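Local atomic coordinates of UDP-glucose 4-epimerase (Brucella ovis, PDB entry 4WOK), a protein that probably interconverts UDP-glucose and UDP-galactose by inverting the sugar at C4, using a bound nicotinamide-adenine dinucleotide as the redox cofactor. Residues Glu216-Tyr222 with Val286-Arg292; Ser275-Leu279 with Leu319-Arg324. The protein carries 2 engineered substitutions. All coordinates share one frame; numbering follows the deposited sequence.

Contact 1: residues Glu216-Tyr222 with Val286-Arg292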
ATOM      1  N   GLU A 216     -15.135   6.787 -15.823  1.00 52.60           N
ATOM      2  CA  GLU A 216     -15.130   8.237 -15.845  1.00 53.16           C
ATOM      3  C   GLU A 216     -13.719   8.733 -15.562  1.00 45.35           C
ATOM      4  O   GLU A 216     -13.108   8.354 -14.568  1.00 47.97           O
ATOM      5  CB  GLU A 216     -16.134   8.804 -14.835  1.00 59.41           C
ATOM      6  CG  GLU A 216     -17.568   8.835 -15.353  1.00 61.94           C
ATOM      7  CD  GLU A 216     -18.547   9.451 -14.365  1.00 68.04           C
ATOM      8  OE1 GLU A 216     -18.295   9.362 -13.142  1.00 71.87           O
ATOM      9  OE2 GLU A 216     -19.565  10.022 -14.815  1.00 67.70           O
ATOM     10  N   VAL A 217     -13.203   9.565 -16.458  1.00 42.84           N
ATOM     11  CA  VAL A 217     -11.865  10.124 -16.327  1.00 46.31           C
ATOM     12  C   VAL A 217     -11.980  11.636 -16.280  1.00 44.49           C
ATOM     13  O   VAL A 217     -12.546  12.246 -17.181  1.00 46.58           O
ATOM     14  CB  VAL A 217     -10.946   9.706 -17.496  1.00 46.04           C
ATOM     15  CG1 VAL A 217      -9.657  10.518 -17.484  1.00 44.79           C
ATOM     16  CG2 VAL A 217     -10.658   8.212 -17.437  1.00 38.16           C
ATOM     17  N   TYR A 218     -11.445  12.242 -15.226  1.00 42.61           N
ATOM     18  CA  TYR A 218     -11.645  13.672 -15.010  1.00 44.44           C
ATOM     19  C   TYR A 218     -10.493  14.522 -15.547  1.00 46.34           C
ATOM     20  O   TYR A 218      -9.527  14.808 -14.839  1.00 47.72           O
ATOM     21  CB  TYR A 218     -11.883  13.937 -13.517  1.00 48.27           C
ATOM     22  CG  TYR A 218     -13.256  13.465 -13.081  1.00 36.12           C
ATOM     23  CD1 TYR A 218     -14.370  14.276 -13.261  1.00 45.79           C
ATOM     24  CD2 TYR A 218     -13.445  12.199 -12.536  1.00 40.41           C
ATOM     25  CE1 TYR A 218     -15.635  13.857 -12.892  1.00 46.63           C
ATOM     26  CE2 TYR A 218     -14.716  11.766 -12.160  1.00 43.44           C
ATOM     27  CZ  TYR A 218     -15.806  12.608 -12.346  1.00 52.28           C
ATOM     28  OH  TYR A 218     -17.076  12.212 -11.985  1.00 61.70           O
ATOM     29  N   GLY A 219     -10.601  14.905 -16.815  1.00 44.83           N
ATOM     30  CA  GLY A 219      -9.668  15.838 -17.416  1.00 46.55           C
ATOM     31  C   GLY A 219      -8.754  15.260 -18.483  1.00 50.59           C
ATOM     32  O   GLY A 219      -8.073  14.252 -18.269  1.00 46.58           O
ATOM     33  N   ASP A 220      -8.743  15.911 -19.641  1.00 49.12           N
ATOM     34  CA  ASP A 220      -7.824  15.558 -20.715  1.00 60.18           C
ATOM     35  C   ASP A 220      -6.998  16.773 -21.125  1.00 58.69           C
ATOM     36  O   ASP A 220      -6.294  16.743 -22.137  1.00 54.45           O
ATOM     37  CB  ASP A 220      -8.579  14.989 -21.929  1.00 64.45           C
ATOM     38  CG  ASP A 220      -9.658  15.928 -22.463  1.00 68.70           C
ATOM     39  OD1 ASP A 220      -9.818  17.048 -21.933  1.00 63.05           O
ATOM     40  OD2 ASP A 220     -10.349  15.540 -23.432  1.00 75.43           O
ATOM     41  N   ASP A 221      -7.084  17.838 -20.329  1.00 53.42           N
ATOM     42  CA  ASP A 221      -6.372  19.075 -20.635  1.00 55.45           C
ATOM     43  C   ASP A 221      -5.386  19.476 -19.530  1.00 54.70           C
ATOM     44  O   ASP A 221      -5.098  20.657 -19.347  1.00 53.99           O
ATOM     45  CB  ASP A 221      -7.362  20.221 -20.900  1.00 55.26           C
ATOM     46  CG  ASP A 221      -8.173  20.607 -19.666  1.00 57.39           C
ATOM     47  OD1 ASP A 221      -8.553  19.710 -18.878  1.00 54.81           O
ATOM     48  OD2 ASP A 221      -8.438  21.816 -19.490  1.00 58.18           O
ATOM     49  N   TYR A 222      -4.864  18.488 -18.805  1.00 55.08           N
ATOM     50  CA  TYR A 222      -3.764  18.726 -17.872  1.00 54.51           C
ATOM     51  C   TYR A 222      -2.512  19.197 -18.607  1.00 53.97           C
ATOM     52  O   TYR A 222      -2.373  18.966 -19.809  1.00 54.73           O
ATOM     53  CB  TYR A 222      -3.416  17.455 -17.097  1.00 50.66           C
ATOM     54  CG  TYR A 222      -4.424  16.988 -16.079  1.00 48.79           C
ATOM     55  CD1 TYR A 222      -5.461  16.139 -16.435  1.00 47.37           C
ATOM     56  CD2 TYR A 222      -4.304  17.353 -14.745  1.00 53.63           C
ATOM     57  CE1 TYR A 222      -6.372  15.684 -15.488  1.00 52.99           C
ATOM     58  CE2 TYR A 222      -5.203  16.906 -13.792  1.00 56.68           C
ATOM     59  CZ  TYR A 222      -6.237  16.075 -14.167  1.00 54.40           C
ATOM     60  OH  TYR A 222      -7.128  15.632 -13.212  1.00 47.33           O
ATOM     61  N   VAL A 286     -13.917   4.733 -21.863  1.00 39.48           N
ATOM     62  CA  VAL A 286     -13.682   5.984 -21.160  1.00 39.45           C
ATOM     63  C   VAL A 286     -14.784   7.011 -21.385  1.00 39.91           C
ATOM     64  O   VAL A 286     -15.236   7.223 -22.505  1.00 40.77           O
ATOM     65  CB  VAL A 286     -12.341   6.608 -21.577  1.00 42.88           C
ATOM     66  CG1 VAL A 286     -12.163   7.983 -20.947  1.00 40.17           C
ATOM     67  CG2 VAL A 286     -11.200   5.696 -21.173  1.00 41.66           C
ATOM     68  N   ALA A 287     -15.222   7.627 -20.296  1.00 45.62           N
ATOM     69  CA  ALA A 287     -16.087   8.790 -20.373  1.00 52.14           C
ATOM     70  C   ALA A 287     -15.300   9.975 -19.850  1.00 39.94           C
ATOM     71  O   ALA A 287     -15.095  10.111 -18.645  1.00 43.06           O
ATOM     72  CB  ALA A 287     -17.354   8.578 -19.568  1.00 60.45           C
ATOM     73  N   MET A 288     -14.834  10.812 -20.763  1.00 42.77           N
ATOM     74  CA  MET A 288     -14.014  11.953 -20.401  1.00 44.52           C
ATOM     75  C   MET A 288     -14.875  13.083 -19.847  1.00 46.58           C
ATOM     76  O   MET A 288     -15.790  13.565 -20.518  1.00 45.33           O
ATOM     77  CB  MET A 288     -13.212  12.430 -21.614  1.00 48.15           C
ATOM     78  CG  MET A 288     -12.047  13.332 -21.265  1.00 52.74           C
ATOM     79  SD  MET A 288     -10.836  12.519 -20.204  1.00 50.11           S
ATOM     80  CE  MET A 288     -10.042  11.407 -21.367  1.00 53.94           C
ATOM     81  N   ARG A 289     -14.584  13.480 -18.614  1.00 50.33           N
ATOM     82  CA  ARG A 289     -15.286  14.554 -17.918  0.53 55.41           C
ATOM     83  C   ARG A 289     -14.361  15.747 -17.698  1.00 58.76           C
ATOM     84  O   ARG A 289     -13.140  15.624 -17.827  1.00 54.78           O
ATOM     85  CB  ARG A 289     -15.816  14.068 -16.568  0.53 54.73           C
ATOM     86  CG  ARG A 289     -16.685  12.832 -16.641  0.53 55.11           C
ATOM     87  CD  ARG A 289     -18.143  13.193 -16.849  0.53 56.95           C
ATOM     88  NE  ARG A 289     -18.934  12.974 -15.641  0.53 58.07           N
ATOM     89  CZ  ARG A 289     -19.296  13.932 -14.795  0.53 58.78           C
ATOM     90  NH1 ARG A 289     -20.016  13.628 -13.721  0.53 58.49           N
ATOM     91  NH2 ARG A 289     -18.945  15.193 -15.021  0.53 58.76           N
ATOM     92  N   ALA A 290     -14.943  16.883 -17.331  1.00 58.95           N
ATOM     93  CA  ALA A 290     -14.175  18.090 -17.067  1.00 57.80           C
ATOM     94  C   ALA A 290     -13.170  17.885 -15.935  1.00 53.45           C
ATOM     95  O   ALA A 290     -13.473  17.262 -14.915  1.00 54.47           O
ATOM     96  CB  ALA A 290     -15.109  19.247 -16.737  1.00 57.80           C
ATOM     97  N   ARG A 291     -11.968  18.412 -16.132  1.00 48.46           N
ATOM     98  CA  ARG A 291     -10.952  18.396 -15.090  1.00 51.69           C
ATOM     99  C   ARG A 291     -11.437  19.190 -13.887  1.00 57.11           C
ATOM    100  O   ARG A 291     -12.046  20.248 -14.038  1.00 63.87           O
ATOM    101  CB  ARG A 291      -9.639  18.969 -15.622  1.00 52.25           C
ATOM    102  CG  ARG A 291      -8.526  19.072 -14.595  1.00 53.15           C
ATOM    103  CD  ARG A 291      -7.219  19.452 -15.266  1.00 53.91           C
ATOM    104  NE  ARG A 291      -7.405  20.535 -16.229  1.00 56.78           N
ATOM    105  CZ  ARG A 291      -7.393  21.823 -15.907  1.00 56.30           C
ATOM    106  NH1 ARG A 291      -7.200  22.185 -14.646  1.00 53.03           N
ATOM    107  NH2 ARG A 291      -7.572  22.750 -16.837  1.00 60.29           N
ATOM    108  N   ARG A 292     -11.188  18.663 -12.696  1.00 53.89           N
ATOM    109  CA  ARG A 292     -11.494  19.377 -11.459  1.00 63.24           C
ATOM    110  C   ARG A 292     -10.399  20.394 -11.159  1.00 66.11           C
ATOM    111  O   ARG A 292      -9.216  20.052 -11.150  1.00 65.69           O
ATOM    112  CB  ARG A 292     -11.649  18.399 -10.292  1.00 57.90           C
ATOM    113  CG  ARG A 292     -12.770  17.392 -10.499  1.00 64.81           C
ATOM    114  CD  ARG A 292     -12.816  16.345  -9.393  1.00 69.38           C
ATOM    115  NE  ARG A 292     -13.953  15.444  -9.568  1.00 73.06           N
ATOM    116  CZ  ARG A 292     -14.172  14.357  -8.832  1.00 80.33           C
ATOM    117  NH1 ARG A 292     -13.327  14.026  -7.865  1.00 81.81           N
ATOM    118  NH2 ARG A 292     -15.238  13.601  -9.067  1.00 82.35           N
TER
HETATM  119  O   HOH W   1      -9.583  16.405 -12.131  1.00 44.80           O

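Contact 2: residues Ser275-Leu279 with Leu319-Arg324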
ATOM      1  N   SER A 275      -2.391   0.720 -22.711  1.00 40.88           N
ATOM      2  CA  SER A 275      -1.711  -0.527 -22.389  1.00 42.91           C
ATOM      3  C   SER A 275      -2.708  -1.675 -22.230  1.00 41.61           C
ATOM      4  O   SER A 275      -2.477  -2.775 -22.731  1.00 42.29           O
ATOM      5  CB  SER A 275      -0.876  -0.362 -21.114  1.00 46.89           C
ATOM      6  OG  SER A 275      -0.120  -1.530 -20.843  1.00 54.39           O
ATOM      7  N   ILE A 276      -3.815  -1.414 -21.539  1.00 39.14           N
ATOM      8  CA  ILE A 276      -4.866  -2.413 -21.361  1.00 38.50           C
ATOM      9  C   ILE A 276      -5.447  -2.891 -22.698  1.00 43.91           C
ATOM     10  O   ILE A 276      -5.621  -4.095 -22.920  1.00 42.78           O
ATOM     11  CB  ILE A 276      -6.010  -1.861 -20.493  1.00 37.80           C
ATOM     12  CG1 ILE A 276      -5.531  -1.647 -19.055  1.00 37.05           C
ATOM     13  CG2 ILE A 276      -7.210  -2.796 -20.518  1.00 37.32           C
ATOM     14  CD1 ILE A 276      -6.527  -0.917 -18.180  1.00 38.96           C
ATOM     15  N   GLY A 277      -5.756  -1.945 -23.578  1.00 43.57           N
ATOM     16  CA  GLY A 277      -6.321  -2.275 -24.877  1.00 48.05           C
ATOM     17  C   GLY A 277      -5.370  -3.145 -25.680  1.00 48.49           C
ATOM     18  O   GLY A 277      -5.769  -4.120 -26.318  1.00 49.47           O
ATOM     19  N   ARG A 278      -4.096  -2.787 -25.618  1.00 44.04           N
ATOM     20  CA  ARG A 278      -3.040  -3.486 -26.339  1.00 47.52           C
ATOM     21  C   ARG A 278      -2.808  -4.912 -25.840  1.00 51.82           C
ATOM     22  O   ARG A 278      -2.722  -5.846 -26.634  1.00 50.19           O
ATOM     23  CB  ARG A 278      -1.747  -2.688 -26.229  1.00 47.05           C
ATOM     24  CG  ARG A 278      -0.594  -3.217 -27.044  1.00 57.35           C
ATOM     25  CD  ARG A 278       0.654  -2.411 -26.733  1.00 67.09           C
ATOM     26  NE  ARG A 278       0.332  -0.997 -26.546  1.00 74.29           N
ATOM     27  CZ  ARG A 278       0.634  -0.292 -25.458  1.00 75.80           C
ATOM     28  NH1 ARG A 278       1.285  -0.863 -24.449  1.00 79.07           N
ATOM     29  NH2 ARG A 278       0.291   0.988 -25.384  1.00 73.49           N
ATOM     30  N   LEU A 279      -2.702  -5.084 -24.526  1.00 40.56           N
ATOM     31  CA  LEU A 279      -2.342  -6.382 -23.965  1.00 40.01           C
ATOM     32  C   LEU A 279      -3.527  -7.331 -23.824  1.00 47.20           C
ATOM     33  O   LEU A 279      -3.347  -8.547 -23.745  1.00 47.35           O
ATOM     34  CB  LEU A 279      -1.683  -6.194 -22.596  1.00 47.77           C
ATOM     35  CG  LEU A 279      -0.301  -5.540 -22.621  1.00 49.44           C
ATOM     36  CD1 LEU A 279       0.103  -5.066 -21.226  1.00 49.26           C
ATOM     37  CD2 LEU A 279       0.722  -6.520 -23.168  1.00 50.21           C
ATOM     38  N   LEU A 319       5.047  -0.776 -16.533  1.00 42.63           N
ATOM     39  CA  LEU A 319       3.605  -0.777 -16.795  1.00 39.45           C
ATOM     40  C   LEU A 319       3.120  -2.113 -17.350  1.00 40.42           C
ATOM     41  O   LEU A 319       2.096  -2.643 -16.923  1.00 38.36           O
ATOM     42  CB  LEU A 319       3.239   0.350 -17.761  1.00 39.49           C
ATOM     43  CG  LEU A 319       1.747   0.457 -18.077  1.00 47.71           C
ATOM     44  CD1 LEU A 319       0.927   0.640 -16.803  1.00 40.16           C
ATOM     45  CD2 LEU A 319       1.496   1.594 -19.050  1.00 51.53           C
ATOM     46  N   ASP A 320       3.881  -2.660 -18.291  1.00 41.90           N
ATOM     47  CA  ASP A 320       3.472  -3.898 -18.936  0.57 44.19           C
ATOM     48  C   ASP A 320       3.333  -5.049 -17.930  1.00 42.70           C
ATOM     49  O   ASP A 320       2.361  -5.803 -18.005  1.00 41.23           O
ATOM     50  CB  ASP A 320       4.441  -4.260 -20.066  0.57 46.59           C
ATOM     51  CG  ASP A 320       4.035  -3.642 -21.403  0.57 49.01           C
ATOM     52  OD1 ASP A 320       3.401  -2.561 -21.400  0.57 54.21           O
ATOM     53  OD2 ASP A 320       4.342  -4.238 -22.456  0.57 42.08           O
ATOM     54  N   THR A 321       4.248  -5.164 -16.973  1.00 38.32           N
ATOM     55  CA  THR A 321       4.129  -6.207 -15.951  1.00 37.53           C
ATOM     56  C   THR A 321       2.936  -5.955 -15.028  1.00 36.58           C
ATOM     57  O   THR A 321       2.191  -6.876 -14.683  1.00 37.71           O
ATOM     58  CB  THR A 321       5.408  -6.310 -15.105  1.00 37.62           C
ATOM     59  OG1 THR A 321       6.497  -6.683 -15.958  1.00 44.36           O
ATOM     60  CG2 THR A 321       5.250  -7.357 -14.015  1.00 36.83           C
ATOM     61  N   ILE A 322       2.752  -4.701 -14.639  1.00 36.88           N
ATOM     62  CA  ILE A 322       1.605  -4.332 -13.811  1.00 37.81           C
ATOM     63  C   ILE A 322       0.316  -4.732 -14.519  1.00 38.99           C
ATOM     64  O   ILE A 322      -0.536  -5.406 -13.939  1.00 34.79           O
ATOM     65  CB  ILE A 322       1.600  -2.827 -13.507  1.00 35.76           C
ATOM     66  CG1 ILE A 322       2.720  -2.494 -12.520  1.00 35.72           C
ATOM     67  CG2 ILE A 322       0.240  -2.379 -13.007  1.00 35.08           C
ATOM     68  CD1 ILE A 322       2.942  -1.011 -12.315  1.00 36.95           C
ATOM     69  N   ILE A 323       0.193  -4.359 -15.791  1.00 37.09           N
ATOM     70  CA  ILE A 323      -1.044  -4.636 -16.512  1.00 37.45           C
ATOM     71  C   ILE A 323      -1.248  -6.124 -16.730  1.00 35.97           C
ATOM     72  O   ILE A 323      -2.320  -6.660 -16.466  1.00 35.39           O
ATOM     73  CB  ILE A 323      -1.081  -3.941 -17.876  1.00 39.24           C
ATOM     74  CG1 ILE A 323      -1.093  -2.421 -17.693  1.00 43.42           C
ATOM     75  CG2 ILE A 323      -2.302  -4.407 -18.646  1.00 39.83           C
ATOM     76  CD1 ILE A 323      -2.169  -1.931 -16.757  1.00 41.70           C
ATOM     77  N   ARG A 324      -0.205  -6.784 -17.221  1.00 36.49           N
ATOM     78  CA  ARG A 324      -0.262  -8.203 -17.532  1.00 36.43           C
ATOM     79  C   ARG A 324      -0.635  -9.069 -16.315  1.00 45.53           C
ATOM     80  O   ARG A 324      -1.394 -10.035 -16.433  1.00 35.20           O
ATOM     81  CB  ARG A 324       1.086  -8.646 -18.097  1.00 58.35           C
ATOM     82  CG  ARG A 324       1.025  -9.838 -19.015  1.00 62.13           C
ATOM     83  CD  ARG A 324       2.415 -10.203 -19.516  1.00 63.25           C
ATOM     84  NE  ARG A 324       3.022  -9.121 -20.287  1.00 68.13           N
ATOM     85  CZ  ARG A 324       2.939  -9.013 -21.610  1.00 72.07           C
ATOM     86  NH1 ARG A 324       2.274  -9.920 -22.316  1.00 73.43           N
ATOM     87  NH2 ARG A 324       3.526  -7.998 -22.230  1.00 75.23           N
TER

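Contact 1: residues Glu216-Tyr222 with Val286-Arg292
Val217 and Met288 meet on one face of a two-stranded parallel beta ladder, beyond which both segments continue as loops, where Arg291 and Arg292 reach across to Asp221, Tyr222 and Tyr218. Between the strands Val217 N donates to Ala287 O and its own O accepts from Arg289 N, the usual parallel pattern in which one residue bonds to both neighbours of its partner. Met288 bends at chi2 and chi3 to bring SD within 3.6 Å of Val217 CG1, while Val217 CG2 meets Val286 CG1; small branched and flexible apolar groups suit this face, which helix 269-280 covers through Ile269, Arg270 and Val273. The face of Glu216, Tyr218 and Arg289 is more polar. There, in the conformer given, Arg289 NE makes a salt bridge to Glu216 OE2 at 3.1 Å, nearly straight but entering from above the carboxylate, whose plane is turned 74° from the guanidinium. Arg292, extended from CG to NE, carries its CZ over the face of the Tyr218 ring, 4.1 Å from the centroid, a cation-pi contact. Arg291 grips Asp221 side-on, NE to OD1 and NH2 to OD2. Its CD lies over the Tyr222 ring centre in a CH-pi contact, and the bend at CG-CD (chi3 45°) turns NE away toward Asp221. Tyr222 OH is hydrogen-bonded to Asp295 and also to a water, which accepts from Arg292 N at 2.8 Å.

Contact 2: residues Ser275-Leu279 with Leu319-Arg324
This is a helix-helix contact in the C-terminal part of the chain, where helix 269-280 meets the start of helix 319-326. The segment axes cross at -67° and approach to 10.0 Å, so the helices touch over a short patch instead of running alongside one another. Ile323 is central to that patch. Its CG2 meets Leu279 CD1 at 3.6 Å, its CD1 reaches Ile276 CG1, and its CG1 lies 3.4 Å from Ser275 OG. With CG1 anti to the carbonyl carbon (chi1 -65°) and CG2 anti to the backbone N, the beta-branched residue sends its two arms to different partners, which suits it to a place between several neighbours. Ile323 and Ile276 also both touch Met205, so helix 200-209 adjoins the same apolar patch. Ser275 is a small residue pointing at the other helix; its CB rests 3.7 Å from Leu319 CD2. Leu279 spreads its branches: while CD1 faces Ile323, CD2 lies over a face of the Arg324 guanidinium, 3.3 Å from NH2, the two side chains crossing at about a right angle. Around the patch the groups turn polar. In the conformer given for Asp320, Arg278 NH1 stands 4.1 Å from Asp320 OD1, too far for a salt bridge, with the two planes 26° apart. Ser275 OG is buried with no polar partner in the model. The helices are thus held mainly by apolar packing, to which the opposite charges at the margin probably add at most a weak attraction.

How the contacts relate
Helix 269-280 ties the two contacts together: its first half packs on the strand pair of contact 1, and its second half supplies Ser275-Leu279 to contact 2. After a short connection the chain enters strand 286-289. The contact centres are 21 Å apart and the nearest atoms about 9 Å, so they do not touch. In contact 2 the Ile323 side chain is about 13 Å from the zinc ion and about 14 Å from the dinucleotide; neither is within contact distance. Contact 1 is more peripheral, its centre 25 Å from that of the chain.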